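Local coordinates for protein putative thiol-disulfide isomerase or thioredoxin (Salmonella enterica subsp. enterica serovar Typhimurium, PDB 3L9V) that probably exchanges thiols and disulfides in the manner of a DsbA-like thioredoxin-fold oxidoreductase, introducing or rearranging disulfide bonds in other proteins, at residues A[105-110]-A[116-121]. Residues are numbered along the deposited sequence; the frame is centred on the assembly and turned at random.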
loop_
_atom_site.group_PDB
_atom_site.type_symbol
_atom_site.label_atom_id
_atom_site.label_comp_id
_atom_site.label_asym_id
_atom_site.label_seq_id
_atom_site.Cartn_x
_atom_site.Cartn_y
_atom_site.Cartn_z
ATOM N N ARG A 105 -4.729 -14.272 -12.741
ATOM C CA ARG A 105 -3.945 -15.490 -12.597
ATOM C C ARG A 105 -3.074 -15.439 -11.345
ATOM O O ARG A 105 -3.058 -16.377 -10.545
ATOM C CB ARG A 105 -3.117 -15.729 -13.876
ATOM C CG ARG A 105 -2.335 -17.024 -13.908
ATOM C CD ARG A 105 -1.538 -17.145 -15.212
ATOM N NE ARG A 105 -0.822 -15.915 -15.563
ATOM C CZ ARG A 105 0.310 -15.508 -14.989
ATOM N NH1 ARG A 105 0.872 -16.221 -14.020
ATOM N NH2 ARG A 105 0.877 -14.376 -15.376
ATOM N N VAL A 106 -2.365 -14.329 -11.142
ATOM C CA VAL A 106 -1.537 -14.211 -9.945
ATOM C C VAL A 106 -2.413 -14.184 -8.670
ATOM O O VAL A 106 -2.017 -14.702 -7.630
ATOM C CB VAL A 106 -0.656 -12.935 -9.984
ATOM C CG1 VAL A 106 -0.041 -12.675 -8.615
ATOM C CG2 VAL A 106 0.423 -13.034 -11.086
ATOM N N PHE A 107 -3.589 -13.560 -8.732
ATOM C CA PHE A 107 -4.425 -13.467 -7.529
ATOM C C PHE A 107 -4.888 -14.877 -7.147
ATOM O O PHE A 107 -4.795 -15.281 -5.986
ATOM C CB PHE A 107 -5.629 -12.552 -7.777
ATOM C CG PHE A 107 -6.409 -12.204 -6.533
ATOM C CD1 PHE A 107 -7.233 -13.141 -5.923
ATOM C CD2 PHE A 107 -6.354 -10.924 -6.004
ATOM C CE1 PHE A 107 -7.972 -12.821 -4.786
ATOM C CE2 PHE A 107 -7.079 -10.584 -4.870
ATOM C CZ PHE A 107 -7.887 -11.534 -4.246
HETATM N N MSE A 108 -5.363 -15.626 -8.141
HETATM C CA MSE A 108 -5.838 -17.007 -7.925
HETATM C C MSE A 108 -4.754 -17.922 -7.405
HETATM O O MSE A 108 -4.989 -18.733 -6.527
HETATM C CB MSE A 108 -6.380 -17.599 -9.232
HETATM C CG MSE A 108 -7.687 -16.993 -9.648
HETATM SE SE MSE A 108 -8.144 -17.623 -11.413
HETATM C CE MSE A 108 -7.931 -19.546 -10.998
ATOM N N SER A 109 -3.552 -17.782 -7.948
ATOM C CA SER A 109 -2.441 -18.611 -7.513
ATOM C C SER A 109 -2.037 -18.318 -6.070
ATOM O O SER A 109 -1.642 -19.205 -5.334
ATOM C CB SER A 109 -1.240 -18.408 -8.439
ATOM O OG SER A 109 -0.122 -19.135 -7.966
ATOM N N ALA A 110 -2.140 -17.067 -5.657
ATOM C CA ALA A 110 -1.707 -16.688 -4.315
ATOM C C ALA A 110 -2.759 -17.082 -3.280
ATOM O O ALA A 110 -2.449 -17.384 -2.118
ATOM C CB ALA A 110 -1.456 -15.188 -4.263
ATOM N N GLY A 116 -14.182 -19.036 -11.190
ATOM C CA GLY A 116 -15.559 -18.585 -11.106
ATOM C C GLY A 116 -15.827 -17.646 -9.932
ATOM O O GLY A 116 -16.622 -16.728 -10.043
ATOM N N GLU A 117 -15.182 -17.887 -8.798
ATOM C CA GLU A 117 -15.349 -17.012 -7.645
ATOM C C GLU A 117 -14.632 -15.679 -7.875
ATOM O O GLU A 117 -15.162 -14.614 -7.540
ATOM C CB GLU A 117 -14.841 -17.678 -6.375
ATOM C CG GLU A 117 -15.221 -16.921 -5.109
ATOM C CD GLU A 117 -16.727 -16.804 -4.936
ATOM O OE1 GLU A 117 -17.416 -17.847 -5.002
ATOM O OE2 GLU A 117 -17.223 -15.673 -4.732
ATOM N N TYR A 118 -13.449 -15.720 -8.483
ATOM C CA TYR A 118 -12.759 -14.464 -8.801
ATOM C C TYR A 118 -13.634 -13.592 -9.682
ATOM O O TYR A 118 -13.897 -12.431 -9.355
ATOM C CB TYR A 118 -11.405 -14.723 -9.460
ATOM C CG TYR A 118 -10.633 -13.468 -9.754
ATOM C CD1 TYR A 118 -10.828 -12.786 -10.944
ATOM C CD2 TYR A 118 -9.709 -12.956 -8.843
ATOM C CE1 TYR A 118 -10.117 -11.626 -11.242
ATOM C CE2 TYR A 118 -8.990 -11.797 -9.135
ATOM C CZ TYR A 118 -9.207 -11.136 -10.326
ATOM O OH TYR A 118 -8.513 -9.991 -10.625
ATOM N N ASP A 119 -14.141 -14.175 -10.771
ATOM C CA ASP A 119 -14.915 -13.423 -11.754
ATOM C C ASP A 119 -16.177 -12.815 -11.145
ATOM O O ASP A 119 -16.572 -11.724 -11.517
ATOM C CB ASP A 119 -15.257 -14.280 -12.986
ATOM C CG ASP A 119 -14.044 -14.528 -13.884
ATOM O OD1 ASP A 119 -13.013 -13.825 -13.721
ATOM O OD2 ASP A 119 -14.116 -15.428 -14.749
ATOM N N ARG A 120 -16.810 -13.527 -10.220
ATOM C CA ARG A 120 -18.004 -12.995 -9.569
ATOM C C ARG A 120 -17.625 -11.967 -8.511
ATOM O O ARG A 120 -18.316 -10.973 -8.306
ATOM C CB ARG A 120 -18.827 -14.125 -8.935
ATOM C CG ARG A 120 -19.551 -15.002 -9.950
ATOM C CD ARG A 120 -20.434 -16.077 -9.275
ATOM N NE ARG A 120 -19.719 -16.907 -8.300
ATOM C CZ ARG A 120 -19.146 -18.085 -8.567
ATOM N NH1 ARG A 120 -19.159 -18.588 -9.785
ATOM N NH2 ARG A 120 -18.534 -18.753 -7.611
ATOM N N SER A 121 -16.507 -12.208 -7.845
ATOM C CA SER A 121 -16.148 -11.402 -6.704
ATOM C C SER A 121 -15.519 -10.087 -7.116
ATOM O O SER A 121 -15.781 -9.067 -6.498
ATOM C CB SER A 121 -15.203 -12.167 -5.795
ATOM O OG SER A 121 -15.896 -13.162 -5.098
#
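The Tyr118 ring turns one edge toward the face of Phe107 in an offset edge-to-face pair, with centroids 5.4 Å apart and planes at 63°. The CD2–CE2 side of the tyrosine does the touching: CE2 lies 3.7 Å from Phe107 CG, and CD2 lies 3.8 Å from Phe107 CD1, an atom close to the plane of the tyrosine ring. Asp119 OD1 also lies at the tyrosine edge, in the ring plane. The same CE2 also reaches Phe107 CB at 3.7 Å, so the closest approach is at the CB–CG end of the phenylalanine, reached obliquely. In each aromatic residue CG is anti to the backbone N (chi1 -170° in Phe107, -178° in Tyr118), and this brings both rings between the two helices. Selenomethionine Met108 adds a looser apolar touch, its CG 4.4 Å from Tyr118 CB, beside the start of the tyrosine side chain.

No hydrogen bond links 105-110 to 116-121; their contact is aromatic and apolar. Within 116-121, Arg120 NH2 makes a salt bridge to Glu117 OE1 at 3.0 Å, approaching from above the carboxylate plane. One face of the Arg120 guanidinium lies against Gly116 O. Asp119 forms salt bridges with Arg115 and with Arg104, the latter tying the short helix back to helix 100-111.

Leu73 of helix 64-77 touches both rings, while Ile83 of helix 80-93 packs on Phe107. The pair thus joins consecutive helices 100-111 and 115-121 across a short connection, both resting on helix 64-77, with Phe107 also meeting helix 80-93, an arrangement belonging to the helical domain inserted into the thioredoxin fold of DsbA-like proteins.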